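Local coordinates for protein phosphatase Slingshot homolog 2 (Homo sapiens, PDB 2NT2), which removes phosphate from tyrosine, serine and threonine residues of proteins through this catalytic domain, activating cofilin and so promoting actin filament disassembly, at residues Q6-V11 with Y107-D112; G14-A19 with R38-F43; H51-Y56 with L64-D69; V86-K89 with R94-S97; D116-K119 with V124-P127. The protein carries 1 engineered substitution. All coordinates share one frame; numbering follows the deposited sequence.

Interaction 1: Q6-V11 with Y107-D112; sequences QIFEHV and YGWNLD
Y107 meets F8 with the edge of its ring. Its CE1 sits over the centre of one face of the F8 ring and comes within 3.3 Å of F8 CE2. The two planes are turned 70° from each other and the centroids are 4.6 Å apart, a T-shaped stack in which the polarised C-H edge of the tyrosine meets the pi cloud of the phenylalanine. With CG anti to its own carbonyl carbon (chi1 -52°), the tyrosine ring runs from the end of helix 94-107 toward the strand 5-8, sliding past F8 in the opposite direction. Its hydroxyl reaches beyond F8 to the rim of the H10 imidazole, where OH lies 3.4 Å from CE1, near the ring plane. Tyrosine suits this margin, since its ring packs while its OH has a weak bond to a water that accepts from E9 N. H10 itself spends NE2 on the hydroxyl of Y102. F8 belongs to a classic beta bulge, I7 and F8 together facing V11, at the tight type I turn that joins the first two strands of the phosphatase sheet. Next, G108 leaves the helix with positive phi, which a residue without a side chain adopts readily. W109 then adds the third aromatic: the edge of F8 points toward the face of its six-membered ring in an offset edge-to-face pair with planes at 61°. F8 CZ approaches W109 CZ3 to 3.8 Å. Y117 of helix 111-121 extends the cluster, its ring nearly parallel to that of F8 and edge-to-face with W109.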
# COMPACT_ATOMS: atom_id res chain seq x y z
N GLN A 6 -9.37 1.60 -5.73
CA GLN A 6 -9.68 0.30 -5.16
C GLN A 6 -8.93 -0.80 -5.91
O GLN A 6 -9.09 -0.96 -7.12
CB GLN A 6 -11.18 -0.00 -5.18
CG GLN A 6 -11.56 -1.11 -4.20
CD GLN A 6 -13.05 -1.25 -3.98
OE1 GLN A 6 -13.88 -0.73 -4.72
NE2 GLN A 6 -13.42 -2.00 -2.94
N ILE A 7 -8.10 -1.54 -5.18
CA ILE A 7 -7.34 -2.60 -5.85
C ILE A 7 -7.88 -3.98 -5.50
O ILE A 7 -7.93 -4.88 -6.34
CB ILE A 7 -5.85 -2.50 -5.51
CG1 ILE A 7 -5.30 -1.07 -5.71
CG2 ILE A 7 -5.05 -3.50 -6.31
CD1 ILE A 7 -5.57 -0.52 -7.10
N PHE A 8 -8.28 -4.13 -4.24
CA PHE A 8 -8.98 -5.35 -3.82
C PHE A 8 -10.22 -4.97 -3.02
O PHE A 8 -10.38 -3.77 -2.80
CB PHE A 8 -8.05 -6.27 -3.03
CG PHE A 8 -6.89 -6.75 -3.90
CD1 PHE A 8 -5.59 -6.48 -3.53
CD2 PHE A 8 -7.13 -7.46 -5.07
CE1 PHE A 8 -4.53 -6.92 -4.31
CE2 PHE A 8 -6.09 -7.89 -5.86
CZ PHE A 8 -4.79 -7.62 -5.47
N GLU A 9 -11.03 -5.96 -2.67
CA GLU A 9 -12.24 -5.67 -1.90
C GLU A 9 -11.90 -4.80 -0.69
O GLU A 9 -12.60 -3.83 -0.41
CB GLU A 9 -12.94 -6.96 -1.47
CG GLU A 9 -13.17 -7.11 0.02
CD GLU A 9 -14.46 -6.49 0.52
OE1 GLU A 9 -15.17 -7.15 1.30
OE2 GLU A 9 -14.75 -5.33 0.15
N HIS A 10 -10.79 -5.15 -0.05
CA HIS A 10 -10.38 -4.53 1.20
C HIS A 10 -9.18 -3.61 1.05
O HIS A 10 -8.55 -3.27 2.07
CB HIS A 10 -10.06 -5.64 2.22
CG HIS A 10 -8.92 -6.51 1.78
ND1 HIS A 10 -8.92 -7.23 0.61
CD2 HIS A 10 -7.74 -6.78 2.38
CE1 HIS A 10 -7.79 -7.90 0.50
NE2 HIS A 10 -7.05 -7.65 1.57
N VAL A 11 -8.82 -3.19 -0.16
CA VAL A 11 -7.58 -2.43 -0.33
C VAL A 11 -7.76 -1.25 -1.26
O VAL A 11 -8.19 -1.41 -2.41
CB VAL A 11 -6.42 -3.29 -0.87
CG1 VAL A 11 -5.16 -2.46 -1.08
CG2 VAL A 11 -6.13 -4.46 0.06
N TYR A 107 -2.24 -13.39 -3.05
CA TYR A 107 -2.91 -14.25 -4.04
C TYR A 107 -1.91 -15.10 -4.80
O TYR A 107 -2.29 -15.87 -5.69
CB TYR A 107 -3.78 -13.41 -4.98
CG TYR A 107 -4.73 -12.50 -4.21
CD1 TYR A 107 -4.67 -11.12 -4.38
CD2 TYR A 107 -5.66 -13.01 -3.32
CE1 TYR A 107 -5.53 -10.29 -3.68
CE2 TYR A 107 -6.52 -12.19 -2.62
CZ TYR A 107 -6.45 -10.82 -2.81
OH TYR A 107 -7.30 -9.99 -2.11
N GLY A 108 -0.63 -14.97 -4.44
CA GLY A 108 0.45 -15.74 -5.02
C GLY A 108 0.69 -15.39 -6.48
O GLY A 108 1.01 -16.24 -7.30
N TRP A 109 0.53 -14.11 -6.79
CA TRP A 109 0.67 -13.58 -8.14
C TRP A 109 2.11 -13.35 -8.56
O TRP A 109 2.93 -12.90 -7.76
CB TRP A 109 -0.12 -12.26 -8.20
CG TRP A 109 -1.59 -12.49 -8.35
CD1 TRP A 109 -2.24 -13.69 -8.38
CD2 TRP A 109 -2.60 -11.48 -8.48
NE1 TRP A 109 -3.59 -13.49 -8.52
CE2 TRP A 109 -3.83 -12.14 -8.59
CE3 TRP A 109 -2.57 -10.09 -8.52
CZ2 TRP A 109 -5.04 -11.45 -8.73
CZ3 TRP A 109 -3.75 -9.40 -8.66
CH2 TRP A 109 -4.97 -10.09 -8.76
N ASN A 110 2.43 -13.64 -9.82
CA ASN A 110 3.72 -13.26 -10.37
C ASN A 110 3.90 -11.75 -10.27
O ASN A 110 2.92 -11.02 -10.17
CB ASN A 110 3.83 -13.68 -11.84
CG ASN A 110 4.23 -15.13 -12.01
OD1 ASN A 110 4.36 -15.87 -11.04
ND2 ASN A 110 4.42 -15.52 -13.27
N LEU A 111 5.14 -11.26 -10.30
CA LEU A 111 5.35 -9.82 -10.17
C LEU A 111 4.71 -9.06 -11.33
O LEU A 111 3.99 -8.08 -11.10
CB LEU A 111 6.83 -9.47 -10.07
CG LEU A 111 7.18 -7.98 -10.21
CD1 LEU A 111 6.38 -7.13 -9.24
CD2 LEU A 111 8.68 -7.79 -10.01
N ASP A 112 5.00 -9.45 -12.57
CA ASP A 112 4.41 -8.71 -13.68
C ASP A 112 2.89 -8.75 -13.64
O ASP A 112 2.25 -7.73 -13.89
CB ASP A 112 4.97 -9.25 -15.00
CG ASP A 112 6.35 -8.66 -15.26
OD1 ASP A 112 7.12 -8.47 -14.30
OD2 ASP A 112 6.65 -8.36 -16.44
O HOH W 1 -10.26 -9.04 -3.20

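Interaction 2: G14-A19 with R38-F43; sequences GSEWNA and REIDNF
This is a largely van der Waals contact between a short helix and a loop: E16 and A19, on helix 16-19, meet I40 and F43, in the connection between strands 30-35 and 49-52. It lies in the dual-specificity phosphatase catalytic domain, with the I40 side chain about 6 Å from that of the engineered S88 at the active site. I40 and F43 both point toward the helix, and no hydrogen bond joins the two segments. E16 crosses I40 at about a right angle, its CB resting 3.9 Å from I40 CG2. Because E16 CG lies between the backbone N and the carbonyl carbon (chi1 61°) and the chain runs out extended from there, the aliphatic part passes I40 CG1 and the carboxylate travels on toward K89, with whose NZ it forms a long, weak ion pair. Glutamate thus packs its aliphatic base on I40 and keeps its charged end for a lysine. Its carboxylate is turned only 15° from the plane of the F43 ring, nearly coplanar with it, though OE2 stays 4.2 Å from F43 CZ. The small A19 side chain lets the ring edge come near the helix, its CB lying 3.9 Å from F43 CD2. Beyond the interface, A19 and I40 both pack on H87 of strand 83-87, while N42 ND2 is hydrogen-bonded to N52 OD1. The helix carbonyls also border the phenylalanine: E16 O comes within 3.4 Å of F43 CE2, and A19 O within 3.5 Å of F43 CD2.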
# COMPACT_ATOMS: atom_id res chain seq x y z
N GLY A 14 -3.74 5.15 -2.66
CA GLY A 14 -4.00 6.58 -2.82
C GLY A 14 -2.90 7.50 -2.36
O GLY A 14 -1.76 7.11 -2.13
N SER A 15 -3.24 8.78 -2.21
CA SER A 15 -2.28 9.82 -1.85
C SER A 15 -2.59 10.41 -0.48
O SER A 15 -3.55 10.03 0.19
CB SER A 15 -2.28 10.94 -2.90
OG SER A 15 -3.56 11.55 -2.99
N GLU A 16 -1.76 11.38 -0.07
CA GLU A 16 -1.99 12.07 1.19
C GLU A 16 -3.27 12.88 1.15
O GLU A 16 -3.95 13.04 2.17
CB GLU A 16 -0.81 12.98 1.54
CG GLU A 16 -0.54 14.09 0.54
CD GLU A 16 0.23 15.25 1.16
OE1 GLU A 16 1.19 15.74 0.54
OE2 GLU A 16 -0.14 15.66 2.28
N TRP A 17 -3.60 13.41 -0.03
CA TRP A 17 -4.82 14.21 -0.17
C TRP A 17 -6.06 13.34 -0.09
O TRP A 17 -7.12 13.80 0.32
CB TRP A 17 -4.76 15.05 -1.45
CG TRP A 17 -3.54 15.94 -1.41
CD1 TRP A 17 -3.41 17.11 -0.71
CD2 TRP A 17 -2.30 15.73 -2.08
NE1 TRP A 17 -2.16 17.64 -0.92
CE2 TRP A 17 -1.46 16.81 -1.76
CE3 TRP A 17 -1.82 14.73 -2.94
CZ2 TRP A 17 -0.16 16.92 -2.25
CZ3 TRP A 17 -0.53 14.84 -3.43
CH2 TRP A 17 0.28 15.93 -3.09
N ASN A 18 -5.91 12.07 -0.43
CA ASN A 18 -6.96 11.09 -0.19
C ASN A 18 -7.04 10.75 1.30
O ASN A 18 -8.12 10.52 1.85
CB ASN A 18 -6.73 9.81 -0.99
CG ASN A 18 -6.80 10.01 -2.49
OD1 ASN A 18 -7.49 10.88 -3.00
ND2 ASN A 18 -6.05 9.19 -3.22
N ALA A 19 -5.89 10.72 1.98
CA ALA A 19 -5.91 10.32 3.38
C ALA A 19 -6.47 11.43 4.27
O ALA A 19 -6.91 11.15 5.39
CB ALA A 19 -4.52 9.91 3.84
N ARG A 38 7.23 8.77 6.03
CA ARG A 38 7.84 9.36 7.22
C ARG A 38 7.28 10.77 7.45
O ARG A 38 7.11 11.16 8.61
CB ARG A 38 9.36 9.43 7.08
CG ARG A 38 10.02 10.20 8.23
CD ARG A 38 10.61 9.25 9.26
NE ARG A 38 10.02 9.42 10.58
CZ ARG A 38 10.07 8.55 11.57
NH1 ARG A 38 10.69 7.40 11.43
NH2 ARG A 38 9.48 8.84 12.72
N GLU A 39 7.04 11.48 6.37
CA GLU A 39 6.74 12.90 6.36
C GLU A 39 5.27 13.27 6.34
O GLU A 39 4.87 14.42 6.55
CB GLU A 39 7.44 13.52 5.12
CG GLU A 39 6.72 13.27 3.81
CD GLU A 39 7.14 12.00 3.11
OE1 GLU A 39 7.03 11.93 1.86
OE2 GLU A 39 7.58 11.04 3.77
N ILE A 40 4.37 12.32 6.07
CA ILE A 40 2.95 12.68 6.08
C ILE A 40 2.30 12.21 7.38
O ILE A 40 2.61 11.14 7.88
CB ILE A 40 2.19 12.11 4.87
CG1 ILE A 40 2.60 12.76 3.54
CG2 ILE A 40 0.69 12.22 5.04
CD1 ILE A 40 3.65 11.92 2.83
N ASP A 41 1.41 13.04 7.90
CA ASP A 41 0.74 12.78 9.16
C ASP A 41 -0.42 11.79 9.03
O ASP A 41 -0.93 11.56 7.94
CB ASP A 41 0.22 14.12 9.72
CG ASP A 41 1.36 15.10 9.94
OD1 ASP A 41 1.31 16.22 9.40
OD2 ASP A 41 2.34 14.74 10.63
N ASN A 42 -0.79 11.24 10.18
CA ASN A 42 -2.03 10.57 10.47
C ASN A 42 -3.11 11.62 10.76
O ASN A 42 -3.21 12.12 11.87
CB ASN A 42 -1.91 9.64 11.67
CG ASN A 42 -1.02 8.44 11.46
OD1 ASN A 42 -0.83 7.64 12.39
ND2 ASN A 42 -0.49 8.29 10.26
N PHE A 43 -3.88 11.97 9.74
CA PHE A 43 -4.82 13.07 9.80
C PHE A 43 -5.94 12.86 10.81
O PHE A 43 -6.41 13.83 11.41
CB PHE A 43 -5.42 13.30 8.40
CG PHE A 43 -4.35 13.74 7.40
CD1 PHE A 43 -3.71 14.96 7.54
CD2 PHE A 43 -4.01 12.92 6.34
CE1 PHE A 43 -2.75 15.37 6.63
CE2 PHE A 43 -3.04 13.32 5.43
CZ PHE A 43 -2.41 14.54 5.58

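Interaction 3: H51-Y56 with L64-D69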
# COMPACT_ATOMS: atom_id res chain seq x y z
N HIS A 51 -1.32 2.37 10.76
CA HIS A 51 -0.03 1.71 10.78
C HIS A 51 0.96 2.50 9.92
O HIS A 51 0.66 2.86 8.78
CB HIS A 51 -0.11 0.27 10.30
CG HIS A 51 1.10 -0.54 10.65
ND1 HIS A 51 1.16 -1.32 11.79
CD2 HIS A 51 2.30 -0.70 10.04
CE1 HIS A 51 2.34 -1.92 11.87
NE2 HIS A 51 3.05 -1.55 10.81
N ASN A 52 2.13 2.80 10.47
CA ASN A 52 3.06 3.71 9.79
C ASN A 52 4.38 3.04 9.44
O ASN A 52 4.96 2.33 10.26
CB ASN A 52 3.28 4.95 10.66
CG ASN A 52 2.01 5.78 10.78
OD1 ASN A 52 1.90 6.83 10.13
ND2 ASN A 52 1.06 5.33 11.59
N ILE A 53 4.81 3.25 8.21
CA ILE A 53 6.06 2.75 7.66
C ILE A 53 6.94 3.95 7.30
O ILE A 53 6.90 4.48 6.19
CB ILE A 53 5.82 1.85 6.43
CG1 ILE A 53 4.93 0.64 6.65
CG2 ILE A 53 7.14 1.47 5.76
CD1 ILE A 53 5.13 -0.26 7.84
N ARG A 54 7.71 4.37 8.29
CA ARG A 54 8.31 5.69 8.38
C ARG A 54 9.60 5.79 7.57
O ARG A 54 10.71 5.80 8.09
CB ARG A 54 8.54 6.04 9.85
CG ARG A 54 7.37 5.54 10.71
CD ARG A 54 7.08 6.46 11.86
NE ARG A 54 6.73 5.71 13.07
CZ ARG A 54 7.60 4.96 13.75
NH1 ARG A 54 8.86 4.85 13.36
NH2 ARG A 54 7.20 4.31 14.84
N VAL A 55 9.38 5.89 6.26
CA VAL A 55 10.36 5.70 5.21
C VAL A 55 10.24 6.76 4.14
O VAL A 55 9.14 7.27 3.87
CB VAL A 55 10.12 4.30 4.60
CG1 VAL A 55 9.84 4.41 3.11
CG2 VAL A 55 11.28 3.37 4.89
N TYR A 56 11.35 7.15 3.51
CA TYR A 56 11.28 8.12 2.42
C TYR A 56 11.28 7.40 1.07
O TYR A 56 11.77 6.28 0.93
CB TYR A 56 12.41 9.12 2.47
CG TYR A 56 12.50 10.04 3.65
CD1 TYR A 56 13.48 9.86 4.62
CD2 TYR A 56 11.63 11.11 3.82
CE1 TYR A 56 13.58 10.70 5.72
CE2 TYR A 56 11.72 11.95 4.91
CZ TYR A 56 12.70 11.75 5.86
OH TYR A 56 12.80 12.59 6.95
N LEU A 64 11.29 -3.69 1.34
CA LEU A 64 11.26 -5.14 1.46
C LEU A 64 11.19 -5.59 2.92
O LEU A 64 10.35 -6.41 3.28
CB LEU A 64 12.49 -5.75 0.78
CG LEU A 64 12.52 -7.27 0.61
CD1 LEU A 64 11.13 -7.85 0.43
CD2 LEU A 64 13.41 -7.65 -0.57
N ALA A 65 12.04 -5.02 3.76
CA ALA A 65 12.03 -5.34 5.18
C ALA A 65 10.69 -5.07 5.85
O ALA A 65 10.42 -5.57 6.94
CB ALA A 65 13.15 -4.59 5.89
N TYR A 66 9.80 -4.29 5.24
CA TYR A 66 8.55 -3.96 5.91
C TYR A 66 7.33 -4.65 5.31
O TYR A 66 6.22 -4.38 5.80
CB TYR A 66 8.29 -2.46 5.84
CG TYR A 66 9.30 -1.53 6.46
CD1 TYR A 66 10.38 -1.06 5.72
CD2 TYR A 66 9.19 -1.12 7.78
CE1 TYR A 66 11.31 -0.20 6.29
CE2 TYR A 66 10.11 -0.27 8.35
CZ TYR A 66 11.18 0.19 7.60
OH TYR A 66 12.10 1.04 8.17
N TRP A 67 7.44 -5.49 4.28
CA TRP A 67 6.22 -5.93 3.61
C TRP A 67 5.44 -6.96 4.44
O TRP A 67 4.23 -7.12 4.20
CB TRP A 67 6.33 -6.44 2.22
CG TRP A 67 7.12 -5.94 1.10
CD1 TRP A 67 8.02 -6.75 0.47
CD2 TRP A 67 7.22 -4.68 0.42
NE1 TRP A 67 8.66 -6.09 -0.56
CE2 TRP A 67 8.18 -4.81 -0.60
CE3 TRP A 67 6.56 -3.46 0.59
CZ2 TRP A 67 8.51 -3.77 -1.46
CZ3 TRP A 67 6.90 -2.43 -0.26
CH2 TRP A 67 7.86 -2.59 -1.27
N ASN A 68 6.05 -7.66 5.39
CA ASN A 68 5.26 -8.62 6.17
C ASN A 68 4.47 -7.89 7.26
O ASN A 68 3.38 -8.31 7.63
CB ASN A 68 6.14 -9.70 6.76
CG ASN A 68 5.44 -10.55 7.80
OD1 ASN A 68 5.54 -10.28 9.00
ND2 ASN A 68 4.73 -11.59 7.36
N ASP A 69 5.03 -6.78 7.71
CA ASP A 69 4.35 -5.85 8.61
C ASP A 69 3.13 -5.26 7.90
O ASP A 69 2.04 -5.18 8.44
CB ASP A 69 5.28 -4.70 8.99
CG ASP A 69 6.35 -5.06 9.99
OD1 ASP A 69 6.48 -6.25 10.34
OD2 ASP A 69 7.07 -4.13 10.44
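The Y66 ring carries I53 CG2 over one face, offset from its centre toward the rim on the CG side. This is a CH-pi contact: the methyl carbon stands 4.0 Å from the centroid of the Y66 ring, only 20° off the ring normal, and its nearest ring atom is Y66 CG at 3.8 Å. Farther out along the ring, V55 CG2 approaches Y66 CE1 obliquely, also at 3.8 Å. The second flat group, H51, has I53 CD1 near the plane of its imidazole edge, so CG2 takes the Y66 face while CD1 reaches the H51 edge. I53 can do this because CG2 stands anti to the backbone N, leaving CG1 beside that N (chi1 -58°), from where it carries CD1 back toward H51. H51 also nears the helix, where D69 CB lies 4.3 Å from H51 NE2. The D69 carboxylate is not in contact with the imidazole, since OD2 is 4.8 Å from H51 NE2, although a negative group at that range would probably favour a protonated histidine. An inverse gamma turn centred on R54 separates I53 and V55, whose apolar side chains both point to the helix segment; tyrosine offers its face to I53 and its far end to V55. The contact thus joins the exit of edge strand 49-52 to the start of helix 67-79, with I53 also packing on L63, V55 on T61, and the H51 ring meeting F73 farther along that helix.

Interaction 4: V86-K89 with R94-S97; sequences VHSK and RSAS. Engineered in segment 86-89: S88 (natural residue Cys). With SO4 (sulfate ion), chain D.
S88 and S95 each hold OG between the backbone N and the carbonyl carbon (chi1 49° and 47°), which turns the two hydroxyls toward each other at the base of the phosphate-binding P-loop, the HCxxGxxR signature of protein-tyrosine phosphatases. S88 is an engineered replacement for the cysteine that forms the phosphocysteine intermediate; its OG is also hydrogen-bonded to G91 N. S95 OG is modelled as donating to S88 OG at 2.7 Å, but its position is less sure, and the contact of S88 OG with sulfate O4 is too short to weigh. R94 bends at chi3 (-76°), so its guanidinium meets the sulfate edge-on, as arginine's planar row of N-H groups allows. The bound sulfate probably marks the phosphate site, and the N-H groups of M90, V92 and S93 also bind it. K89 N adds a weak bond to O1. E39 OE1 forms a salt bridge with R94 NH2, and V55 O accepts from NH1, steadying the guanidinium. H87 ND1 donates to S88 O, 3.2 Å away, tying the strand end to the loop. R94 NH2 reaches sulfate O1 at 3.2 Å. R94 grips O3 twice, through its backbone N at 3.2 Å and, almost straight, through NE at 2.6 Å.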
# COMPACT_ATOMS: atom_id res chain seq x y z
N VAL A 86 -4.06 2.13 1.43
CA VAL A 86 -2.60 2.23 1.38
C VAL A 86 -2.22 3.52 0.66
O VAL A 86 -2.55 3.69 -0.51
CB VAL A 86 -1.92 1.04 0.70
CG1 VAL A 86 -0.44 1.03 1.10
CG2 VAL A 86 -2.58 -0.27 1.07
N HIS A 87 -1.55 4.42 1.38
CA HIS A 87 -1.20 5.71 0.79
C HIS A 87 0.23 6.12 1.12
O HIS A 87 0.84 5.66 2.09
CB HIS A 87 -2.19 6.79 1.21
CG HIS A 87 -2.03 7.36 2.58
ND1 HIS A 87 -1.31 8.50 2.83
CD2 HIS A 87 -2.50 6.96 3.78
CE1 HIS A 87 -1.34 8.78 4.12
NE2 HIS A 87 -2.06 7.85 4.73
N SER A 88 0.75 6.98 0.26
CA SER A 88 2.03 7.65 0.44
C SER A 88 1.81 9.16 0.32
O SER A 88 0.75 9.66 0.69
CB SER A 88 3.05 7.15 -0.59
OG SER A 88 2.51 7.17 -1.90
N LYS A 89 2.78 9.88 -0.23
CA LYS A 89 2.51 11.27 -0.60
C LYS A 89 1.79 11.33 -1.95
O LYS A 89 0.75 11.97 -2.07
CB LYS A 89 3.80 12.09 -0.63
CG LYS A 89 3.73 13.36 -1.47
CD LYS A 89 4.46 14.52 -0.82
CE LYS A 89 4.18 15.81 -1.56
NZ LYS A 89 4.18 16.99 -0.65
N ARG A 94 5.99 4.47 -2.95
CA ARG A 94 5.99 3.73 -1.68
C ARG A 94 4.70 2.94 -1.49
O ARG A 94 4.72 1.77 -1.10
CB ARG A 94 6.19 4.69 -0.51
CG ARG A 94 7.59 5.27 -0.39
CD ARG A 94 7.62 6.37 0.67
NE ARG A 94 7.02 7.60 0.18
CZ ARG A 94 6.92 8.72 0.89
NH1 ARG A 94 7.39 8.78 2.13
NH2 ARG A 94 6.35 9.78 0.34
N SER A 95 3.57 3.58 -1.74
CA SER A 95 2.27 2.94 -1.58
C SER A 95 2.04 1.88 -2.66
O SER A 95 1.61 0.77 -2.33
CB SER A 95 1.15 3.96 -1.59
OG SER A 95 1.26 4.88 -2.66
N ALA A 96 2.33 2.23 -3.91
CA ALA A 96 2.09 1.32 -5.03
C ALA A 96 2.88 0.02 -4.86
O ALA A 96 2.31 -1.07 -4.97
CB ALA A 96 2.39 1.95 -6.37
N SER A 97 4.17 0.15 -4.57
CA SER A 97 5.05 -0.98 -4.38
C SER A 97 4.53 -1.91 -3.29
O SER A 97 4.48 -3.13 -3.46
CB SER A 97 6.46 -0.51 -4.00
OG SER A 97 6.85 0.60 -4.78
S SO4 D . 5.21 8.40 -3.09
O1 SO4 D . 4.63 9.49 -2.32
O2 SO4 D . 6.05 8.90 -4.17
O3 SO4 D . 6.02 7.55 -2.22
O4 SO4 D . 4.12 7.59 -3.67

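Interaction 5: D116-K119 with V124-P127; sequences DYVK and VTKP
T125 lies across the last turns of helix 111-121, overlapping V118 with its methyl and K119 with its hydroxyl side. T125 CG2 packs 3.7 Å from V118 CG1, and the two side chains meet at a slant. On the other branch, T125 OG1 comes within 3.3 Å of K119 CD, beside the aliphatic part of the lysine. The split follows from the first torsion of T125, which sets OG1 between the backbone N and the carbonyl carbon (chi1 53°) and CG2 anti to that carbonyl carbon. Threonine suits the place: its methyl fits the apolar side, while its hydroxyl is bonded to R122 O, just where the helix gives way to the loop. K119 starts anti to its backbone N and bends at chi2 (76°), which carries the chain alongside T125 and brings its ammonium group to the loop carbonyls. Its main partner there is T123 O; K119 NZ also makes a weak bond, 3.4 Å long, to T125 O. The long lysine chain can therefore pack along its methylenes and still place a donor beside the turning backbone. V118, beta-branched and wholly apolar, is buried. The loop that leads to helix 129-143 is thereby laid against helix 111-121: T125 touches A96 of helix 94-107 and L13 of strand 11-14, V118 reaches I100 and the same L13, and the K126 backbone is hydrogen-bonded to V92 of the P-loop.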
# COMPACT_ATOMS: atom_id res chain seq x y z
N ASP A 116 1.14 -5.38 -13.22
CA ASP A 116 0.18 -5.20 -14.30
C ASP A 116 -1.24 -5.00 -13.78
O ASP A 116 -2.00 -4.19 -14.30
CB ASP A 116 0.18 -6.41 -15.24
CG ASP A 116 1.36 -6.40 -16.19
OD1 ASP A 116 2.18 -5.47 -16.12
OD2 ASP A 116 1.44 -7.33 -17.03
N TYR A 117 -1.60 -5.80 -12.78
CA TYR A 117 -2.93 -5.69 -12.18
C TYR A 117 -3.10 -4.30 -11.57
O TYR A 117 -4.09 -3.60 -11.81
CB TYR A 117 -3.13 -6.76 -11.12
CG TYR A 117 -4.48 -6.73 -10.44
CD1 TYR A 117 -5.59 -7.32 -11.03
CD2 TYR A 117 -4.64 -6.09 -9.21
CE1 TYR A 117 -6.82 -7.28 -10.41
CE2 TYR A 117 -5.88 -6.05 -8.59
CZ TYR A 117 -6.96 -6.65 -9.19
OH TYR A 117 -8.20 -6.62 -8.58
N VAL A 118 -2.10 -3.90 -10.79
CA VAL A 118 -2.13 -2.62 -10.10
C VAL A 118 -1.95 -1.46 -11.07
O VAL A 118 -2.59 -0.42 -10.91
CB VAL A 118 -1.04 -2.54 -9.01
CG1 VAL A 118 -1.04 -1.16 -8.37
CG2 VAL A 118 -1.25 -3.62 -7.95
N LYS A 119 -1.10 -1.63 -12.08
CA LYS A 119 -0.84 -0.53 -13.01
C LYS A 119 -2.09 -0.18 -13.81
O LYS A 119 -2.34 0.99 -14.10
CB LYS A 119 0.31 -0.88 -13.96
CG LYS A 119 0.51 0.11 -15.09
CD LYS A 119 1.19 1.39 -14.60
CE LYS A 119 1.81 2.16 -15.75
NZ LYS A 119 2.23 3.53 -15.36
N VAL A 124 -0.94 5.88 -12.61
CA VAL A 124 0.22 6.68 -12.20
C VAL A 124 1.21 5.85 -11.38
O VAL A 124 2.31 6.33 -11.08
CB VAL A 124 -0.14 7.95 -11.42
CG1 VAL A 124 -0.70 9.01 -12.35
CG2 VAL A 124 -1.12 7.65 -10.30
N THR A 125 0.83 4.63 -11.02
CA THR A 125 1.72 3.76 -10.26
C THR A 125 3.10 3.65 -10.92
O THR A 125 3.23 3.34 -12.10
CB THR A 125 1.16 2.33 -10.09
OG1 THR A 125 0.81 1.80 -11.37
CG2 THR A 125 -0.10 2.36 -9.25
N LYS A 126 4.12 3.89 -10.12
CA LYS A 126 5.49 3.93 -10.62
C LYS A 126 6.47 3.79 -9.45
O LYS A 126 7.01 4.78 -8.96
CB LYS A 126 5.73 5.22 -11.39
CG LYS A 126 7.18 5.49 -11.75
CD LYS A 126 7.29 6.36 -13.00
CE LYS A 126 8.59 6.12 -13.75
NZ LYS A 126 8.37 5.43 -15.05
N PRO A 127 6.68 2.56 -9.01
CA PRO A 127 7.66 2.31 -7.95
C PRO A 127 9.03 2.83 -8.36
O PRO A 127 9.41 2.76 -9.53
CB PRO A 127 7.65 0.79 -7.82
CG PRO A 127 6.29 0.38 -8.30
CD PRO A 127 6.00 1.32 -9.44

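All five contacts belong to one phosphatase domain built on a mixed five-stranded sheet. Interaction 1 brings the turn between strands 5-8 and 11-14 to the end of helix 94-107, spanning the sequence that holds interactions 2, 3 and 4 in series; interaction 5 follows. Interaction 4 lies nearest the chain's centre and all four others touch it: 2 and 3, centred about 9 and 10 Å away, through R94 at the phosphate site, 5 on helix 94-107, and 1 on strand 83-87. Interactions 1 and 5 share helix 111-121 and meet through Y117, whereas interactions 1 and 2, 22 Å apart, lie on opposite sides of the centre. The loops of interactions 2 and 3 thus converge on the phosphate site of interaction 4.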